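Local coordinates for uncharacterized protein (Legionella pneumophila subsp. pneumophila str. Philadelphia 1, PDB 4R0G) that probably acts as a guanine-nucleotide exchange factor for the small GTPases Rab5, Rab21 and Rab22 through a Vps9-like helical domain, at residues Y17-K25 and L78-I89. Sequence-based numbering, arbitrary orientation.
Sequences YLLFLQWPK and LREGLSYALTTI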
ATOM      1  N   TYR A  17       4.192   7.419 -16.954  1.00 44.14           N
ATOM      2  CA  TYR A  17       4.755   7.673 -15.649  1.00 46.67           C
ATOM      3  C   TYR A  17       5.626   6.546 -15.103  1.00 48.10           C
ATOM      4  O   TYR A  17       6.727   6.804 -14.608  1.00 49.37           O
ATOM      5  CB  TYR A  17       3.674   8.076 -14.657  1.00 45.35           C
ATOM      6  CG  TYR A  17       2.998   9.403 -14.929  1.00 44.04           C
ATOM      7  CD1 TYR A  17       3.711  10.590 -14.985  1.00 46.12           C
ATOM      8  CD2 TYR A  17       1.626   9.474 -15.071  1.00 47.95           C
ATOM      9  CE1 TYR A  17       3.063  11.817 -15.206  1.00 41.32           C
ATOM     10  CE2 TYR A  17       0.978  10.682 -15.284  1.00 49.44           C
ATOM     11  CZ  TYR A  17       1.700  11.846 -15.349  1.00 45.94           C
ATOM     12  OH  TYR A  17       1.025  13.025 -15.562  1.00 51.03           O
ATOM     13  N   LEU A  18       5.142   5.306 -15.202  1.00 49.80           N
ATOM     14  CA  LEU A  18       5.909   4.129 -14.755  1.00 45.85           C
ATOM     15  C   LEU A  18       7.256   4.130 -15.412  1.00 50.17           C
ATOM     16  O   LEU A  18       8.260   3.788 -14.780  1.00 53.66           O
ATOM     17  CB  LEU A  18       5.184   2.823 -15.063  1.00 43.61           C
ATOM     18  CG  LEU A  18       4.136   2.644 -13.992  1.00 39.05           C
ATOM     19  CD1 LEU A  18       3.167   1.554 -14.339  1.00 40.21           C
ATOM     20  CD2 LEU A  18       4.900   2.388 -12.709  1.00 36.31           C
ATOM     21  N   LEU A  19       7.275   4.539 -16.677  1.00 47.57           N
ATOM     22  CA  LEU A  19       8.529   4.691 -17.388  1.00 47.39           C
ATOM     23  C   LEU A  19       9.332   5.866 -16.827  1.00 42.98           C
ATOM     24  O   LEU A  19      10.528   5.742 -16.585  1.00 41.05           O
ATOM     25  CB  LEU A  19       8.285   4.826 -18.901  1.00 49.43           C
ATOM     26  CG  LEU A  19       9.547   5.110 -19.711  1.00 52.80           C
ATOM     27  CD1 LEU A  19      10.576   3.985 -19.467  1.00 47.51           C
ATOM     28  CD2 LEU A  19       9.216   5.334 -21.209  1.00 43.57           C
ATOM     29  N   PHE A  20       8.680   7.000 -16.606  1.00 43.31           N
ATOM     30  CA  PHE A  20       9.407   8.159 -16.090  1.00 42.24           C
ATOM     31  C   PHE A  20      10.131   7.856 -14.783  1.00 45.50           C
ATOM     32  O   PHE A  20      11.267   8.282 -14.594  1.00 41.90           O
ATOM     33  CB  PHE A  20       8.490   9.336 -15.909  1.00 44.58           C
ATOM     34  CG  PHE A  20       9.011  10.357 -14.934  1.00 52.24           C
ATOM     35  CD1 PHE A  20      10.079  11.179 -15.277  1.00 45.71           C
ATOM     36  CD2 PHE A  20       8.420  10.527 -13.681  1.00 47.01           C
ATOM     37  CE1 PHE A  20      10.575  12.126 -14.399  1.00 36.83           C
ATOM     38  CE2 PHE A  20       8.913  11.494 -12.805  1.00 47.59           C
ATOM     39  CZ  PHE A  20       9.995  12.297 -13.183  1.00 43.06           C
ATOM     40  N   LEU A  21       9.468   7.078 -13.917  1.00 48.22           N
ATOM     41  CA  LEU A  21       9.988   6.615 -12.611  1.00 41.43           C
ATOM     42  C   LEU A  21      11.190   5.671 -12.688  1.00 41.91           C
ATOM     43  O   LEU A  21      11.714   5.244 -11.663  1.00 39.93           O
ATOM     44  CB  LEU A  21       8.877   5.956 -11.786  1.00 44.25           C
ATOM     45  CG  LEU A  21       7.747   6.881 -11.291  1.00 45.80           C
ATOM     46  CD1 LEU A  21       6.767   6.135 -10.447  1.00 43.12           C
ATOM     47  CD2 LEU A  21       8.310   8.034 -10.508  1.00 38.04           C
ATOM     48  N   GLN A  22      11.586   5.310 -13.906  1.00 39.89           N
ATOM     49  CA  GLN A  22      12.701   4.395 -14.149  1.00 47.52           C
ATOM     50  C   GLN A  22      13.994   5.193 -14.277  1.00 45.68           C
ATOM     51  O   GLN A  22      15.109   4.656 -14.379  1.00 40.94           O
ATOM     52  CB  GLN A  22      12.433   3.655 -15.449  1.00 50.86           C
ATOM     53  CG  GLN A  22      12.695   2.186 -15.461  1.00 55.26           C
ATOM     54  CD  GLN A  22      12.038   1.530 -16.667  1.00 58.66           C
ATOM     55  OE1 GLN A  22      11.014   0.864 -16.530  1.00 56.16           O
ATOM     56  NE2 GLN A  22      12.618   1.736 -17.863  1.00 70.79           N
ATOM     57  N   TRP A  23      13.794   6.499 -14.289  1.00 41.59           N
ATOM     58  CA  TRP A  23      14.846   7.483 -14.443  1.00 45.54           C
ATOM     59  C   TRP A  23      15.972   7.331 -13.431  1.00 47.53           C
ATOM     60  O   TRP A  23      17.149   7.271 -13.813  1.00 46.21           O
ATOM     61  CB  TRP A  23      14.225   8.870 -14.290  1.00 43.06           C
ATOM     62  CG  TRP A  23      15.082  10.012 -14.638  1.00 46.03           C
ATOM     63  CD1 TRP A  23      16.152  10.016 -15.487  1.00 48.74           C
ATOM     64  CD2 TRP A  23      14.916  11.358 -14.186  1.00 51.37           C
ATOM     65  NE1 TRP A  23      16.672  11.281 -15.580  1.00 47.57           N
ATOM     66  CE2 TRP A  23      15.936  12.130 -14.798  1.00 50.17           C
ATOM     67  CE3 TRP A  23      14.008  11.988 -13.321  1.00 45.99           C
ATOM     68  CZ2 TRP A  23      16.088  13.511 -14.565  1.00 50.89           C
ATOM     69  CZ3 TRP A  23      14.151  13.361 -13.088  1.00 51.96           C
ATOM     70  CH2 TRP A  23      15.192  14.113 -13.719  1.00 52.42           C
ATOM     71  N   PRO A  24      15.630   7.295 -12.125  1.00 49.30           N
ATOM     72  CA  PRO A  24      16.773   7.293 -11.221  1.00 47.43           C
ATOM     73  C   PRO A  24      17.615   5.996 -11.301  1.00 51.94           C
ATOM     74  O   PRO A  24      18.784   5.985 -10.896  1.00 50.14           O
ATOM     75  CB  PRO A  24      16.135   7.555  -9.844  1.00 34.93           C
ATOM     76  CG  PRO A  24      14.738   7.205  -9.969  1.00 43.37           C
ATOM     77  CD  PRO A  24      14.345   7.282 -11.393  1.00 47.92           C
ATOM     78  N   LYS A  25      17.047   4.934 -11.866  1.00 49.97           N
ATOM     79  CA  LYS A  25      17.811   3.709 -12.094  1.00 52.29           C
ATOM     80  C   LYS A  25      18.789   3.893 -13.269  1.00 54.25           C
ATOM     81  O   LYS A  25      19.893   3.350 -13.267  1.00 56.70           O
ATOM     82  CB  LYS A  25      16.858   2.518 -12.316  1.00 53.97           C
ATOM     83  CG  LYS A  25      17.553   1.183 -12.430  1.00 58.36           C
ATOM     84  CD  LYS A  25      16.713   0.150 -13.180  1.00 67.37           C
ATOM     85  CE  LYS A  25      17.528  -1.146 -13.389  1.00 81.49           C
ATOM     86  NZ  LYS A  25      16.684  -2.356 -13.673  1.00 87.55           N
ATOM     87  N   LEU A  78       1.539   3.234  -5.936  1.00 50.27           N
ATOM     88  CA  LEU A  78       2.998   3.206  -6.015  1.00 43.01           C
ATOM     89  C   LEU A  78       3.597   2.854  -4.678  1.00 39.29           C
ATOM     90  O   LEU A  78       3.675   3.703  -3.803  1.00 49.63           O
ATOM     91  CB  LEU A  78       3.528   4.574  -6.481  1.00 46.02           C
ATOM     92  CG  LEU A  78       3.035   5.112  -7.828  1.00 44.44           C
ATOM     93  CD1 LEU A  78       3.030   6.626  -7.816  1.00 45.54           C
ATOM     94  CD2 LEU A  78       3.871   4.600  -9.008  1.00 39.10           C
ATOM     95  N   ARG A  79       4.084   1.627  -4.534  1.00 43.32           N
ATOM     96  CA  ARG A  79       4.613   1.163  -3.257  1.00 38.78           C
ATOM     97  C   ARG A  79       6.083   0.906  -3.446  1.00 46.63           C
ATOM     98  O   ARG A  79       6.562   0.978  -4.571  1.00 51.57           O
ATOM     99  CB  ARG A  79       3.902  -0.135  -2.823  1.00 45.54           C
ATOM    100  CG  ARG A  79       2.350  -0.126  -2.920  1.00 42.28           C
ATOM    101  CD  ARG A  79       1.712  -1.272  -2.095  1.00 50.67           C
ATOM    102  NE  ARG A  79       0.527  -1.922  -2.692  1.00 50.77           N
ATOM    103  CZ  ARG A  79      -0.581  -1.290  -3.064  1.00 46.20           C
ATOM    104  NH1 ARG A  79      -0.659   0.009  -2.905  1.00 47.36           N
ATOM    105  NH2 ARG A  79      -1.606  -1.948  -3.593  1.00 40.10           N
ATOM    106  N   GLU A  80       6.796   0.569  -2.369  1.00 53.73           N
ATOM    107  CA  GLU A  80       8.205   0.146  -2.459  1.00 51.41           C
ATOM    108  C   GLU A  80       9.137   1.007  -3.338  1.00 48.90           C
ATOM    109  O   GLU A  80       9.217   2.231  -3.201  1.00 46.19           O
ATOM    110  CB  GLU A  80       8.289  -1.322  -2.904  1.00 52.61           C
ATOM    111  CG  GLU A  80       7.707  -2.323  -1.900  1.00 60.10           C
ATOM    112  CD  GLU A  80       8.564  -2.478  -0.642  1.00 84.43           C
ATOM    113  OE1 GLU A  80       8.691  -1.501   0.140  1.00 85.73           O
ATOM    114  OE2 GLU A  80       9.120  -3.584  -0.440  1.00 92.94           O
ATOM    115  N   GLY A  81       9.845   0.340  -4.246  1.00 52.25           N
ATOM    116  CA  GLY A  81      10.836   0.985  -5.085  1.00 36.73           C
ATOM    117  C   GLY A  81      10.244   2.019  -5.997  1.00 38.42           C
ATOM    118  O   GLY A  81      10.887   3.031  -6.254  1.00 47.59           O
ATOM    119  N   LEU A  82       9.035   1.771  -6.495  1.00 39.28           N
ATOM    120  CA  LEU A  82       8.324   2.756  -7.318  1.00 42.69           C
ATOM    121  C   LEU A  82       8.084   3.989  -6.495  1.00 42.39           C
ATOM    122  O   LEU A  82       8.146   5.106  -6.990  1.00 40.50           O
ATOM    123  CB  LEU A  82       6.990   2.204  -7.825  1.00 36.39           C
ATOM    124  CG  LEU A  82       7.205   1.271  -9.015  1.00 41.42           C
ATOM    125  CD1 LEU A  82       6.003   0.404  -9.277  1.00 46.34           C
ATOM    126  CD2 LEU A  82       7.502   2.126 -10.235  1.00 38.93           C
ATOM    127  N   SER A  83       7.824   3.761  -5.214  1.00 44.35           N
ATOM    128  CA  SER A  83       7.598   4.846  -4.289  1.00 41.17           C
ATOM    129  C   SER A  83       8.887   5.585  -3.973  1.00 41.93           C
ATOM    130  O   SER A  83       8.919   6.817  -4.021  1.00 42.10           O
ATOM    131  CB  SER A  83       6.943   4.359  -3.010  1.00 37.31           C
ATOM    132  OG  SER A  83       7.153   5.347  -2.031  1.00 43.14           O
ATOM    133  N   TYR A  84       9.945   4.837  -3.664  1.00 40.62           N
ATOM    134  CA  TYR A  84      11.256   5.439  -3.407  1.00 41.28           C
ATOM    135  C   TYR A  84      11.684   6.315  -4.584  1.00 43.75           C
ATOM    136  O   TYR A  84      12.274   7.379  -4.383  1.00 45.16           O
ATOM    137  CB  TYR A  84      12.311   4.362  -3.118  1.00 43.62           C
ATOM    138  CG  TYR A  84      13.694   4.880  -2.713  1.00 50.38           C
ATOM    139  CD1 TYR A  84      13.937   5.340  -1.420  1.00 53.16           C
ATOM    140  CD2 TYR A  84      14.768   4.865  -3.612  1.00 48.55           C
ATOM    141  CE1 TYR A  84      15.210   5.799  -1.033  1.00 53.80           C
ATOM    142  CE2 TYR A  84      16.042   5.311  -3.240  1.00 50.80           C
ATOM    143  CZ  TYR A  84      16.258   5.779  -1.944  1.00 58.38           C
ATOM    144  OH  TYR A  84      17.511   6.239  -1.563  1.00 61.53           O
ATOM    145  N   ALA A  85      11.398   5.865  -5.807  1.00 38.29           N
ATOM    146  CA  ALA A  85      11.751   6.644  -6.985  1.00 39.29           C
ATOM    147  C   ALA A  85      11.088   7.993  -6.869  1.00 39.74           C
ATOM    148  O   ALA A  85      11.738   9.031  -6.881  1.00 39.36           O
ATOM    149  CB  ALA A  85      11.279   5.951  -8.233  1.00 43.47           C
ATOM    150  N   LEU A  86       9.773   7.948  -6.708  1.00 42.55           N
ATOM    151  CA  LEU A  86       8.941   9.129  -6.681  1.00 38.56           C
ATOM    152  C   LEU A  86       9.417  10.129  -5.645  1.00 40.86           C
ATOM    153  O   LEU A  86       9.590  11.307  -5.940  1.00 38.85           O
ATOM    154  CB  LEU A  86       7.509   8.722  -6.418  1.00 37.35           C
ATOM    155  CG  LEU A  86       6.612   9.940  -6.484  1.00 45.02           C
ATOM    156  CD1 LEU A  86       5.505   9.706  -7.469  1.00 43.15           C
ATOM    157  CD2 LEU A  86       6.063  10.186  -5.089  1.00 45.25           C
ATOM    158  N   THR A  87       9.666   9.649  -4.436  1.00 41.38           N
ATOM    159  CA  THR A  87      10.059  10.538  -3.349  1.00 39.35           C
ATOM    160  C   THR A  87      11.456  11.099  -3.561  1.00 40.12           C
ATOM    161  O   THR A  87      11.702  12.265  -3.262  1.00 43.34           O
ATOM    162  CB  THR A  87       9.973   9.830  -1.999  1.00 41.92           C
ATOM    163  OG1 THR A  87      10.627   8.562  -2.112  1.00 46.65           O
ATOM    164  CG2 THR A  87       8.504   9.612  -1.596  1.00 35.01           C
ATOM    165  N   THR A  88      12.362  10.272  -4.069  1.00 36.30           N
ATOM    166  CA  THR A  88      13.711  10.706  -4.325  1.00 35.00           C
ATOM    167  C   THR A  88      13.705  11.774  -5.427  1.00 43.41           C
ATOM    168  O   THR A  88      14.551  12.669  -5.466  1.00 40.03           O
ATOM    169  CB  THR A  88      14.551   9.547  -4.819  1.00 39.23           C
ATOM    170  OG1 THR A  88      14.481   8.472  -3.886  1.00 41.82           O
ATOM    171  CG2 THR A  88      16.028   9.975  -4.996  1.00 43.17           C
ATOM    172  N   ILE A  89      12.749  11.680  -6.340  1.00 39.00           N
ATOM    173  CA  ILE A  89      12.685  12.658  -7.398  1.00 37.40           C
ATOM    174  C   ILE A  89      12.124  13.959  -6.831  1.00 38.45           C
ATOM    175  O   ILE A  89      12.536  15.048  -7.220  1.00 38.18           O
ATOM    176  CB  ILE A  89      11.871  12.148  -8.598  1.00 39.71           C
ATOM    177  CG1 ILE A  89      12.624  11.003  -9.282  1.00 33.66           C
ATOM    178  CG2 ILE A  89      11.620  13.255  -9.574  1.00 36.72           C
ATOM    179  CD1 ILE A  89      11.860  10.339 -10.402  1.00 33.68           C
TER
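Two aromatic rings of 17-25, Trp-23 and Phe-20, converge on the same methyl group, CD1 of Ile-89. The indole takes that methyl at its edge, near the ring plane, with Trp-23 CE3 4.0 Å from Ile-89 CD1; Tyr-8 and Trp-51 pack against the same indole, the latter edge-to-face. The phenyl ring of Phe-20 meets Ile-89 obliquely, CZ lying 3.9 Å from Ile-89 CD1. Within 78-89, Thr-88 OG1 sits over one face of the Tyr-84 ring, 3.5 Å above its plane. With CG1 anti to the carbonyl carbon (chi1 -68°), Ile-89 carries CD1 out to the Trp-23 and Phe-20 rings and also to CD of Pro-24.

Next along the interface comes Leu-21. Leu-21 CD2 lies 4.0 Å from CA of Leu-86, against the backbone of helix 80-101; Leu-21 CD1 branches toward Leu-78 and meets its CD2 at 3.6 Å. Here the two backbones come closest, CA of Leu-21 lying 5.9 Å from CA of Ala-85, whose side chain is a single methyl; Ala-85 CB faces the carbonyl O of Leu-21 and touches CG of Pro-24. At the far end, Leu-18 CD2 packs on Leu-82 CD2 at 3.6 Å.

No hydrogen bond joins the two segments. The type I turn from Phe-20 to Trp-23 bends the chain between helices 17-20 and 23-30, so that residues from both can face one helix. Leu-67 and His-71 of helix 58-71 close over Leu-21 and Leu-86, respectively, while Leu-47 and Trp-51 of helix 40-53 cover Ile-89. Apolar packing of this kind, with helices 5-14 and 155-183 also gathered round it, is typical of the buried core of an all-helical domain; here it joins helices 17-20 and 23-30 to helix 80-101 within the Vps9-like region.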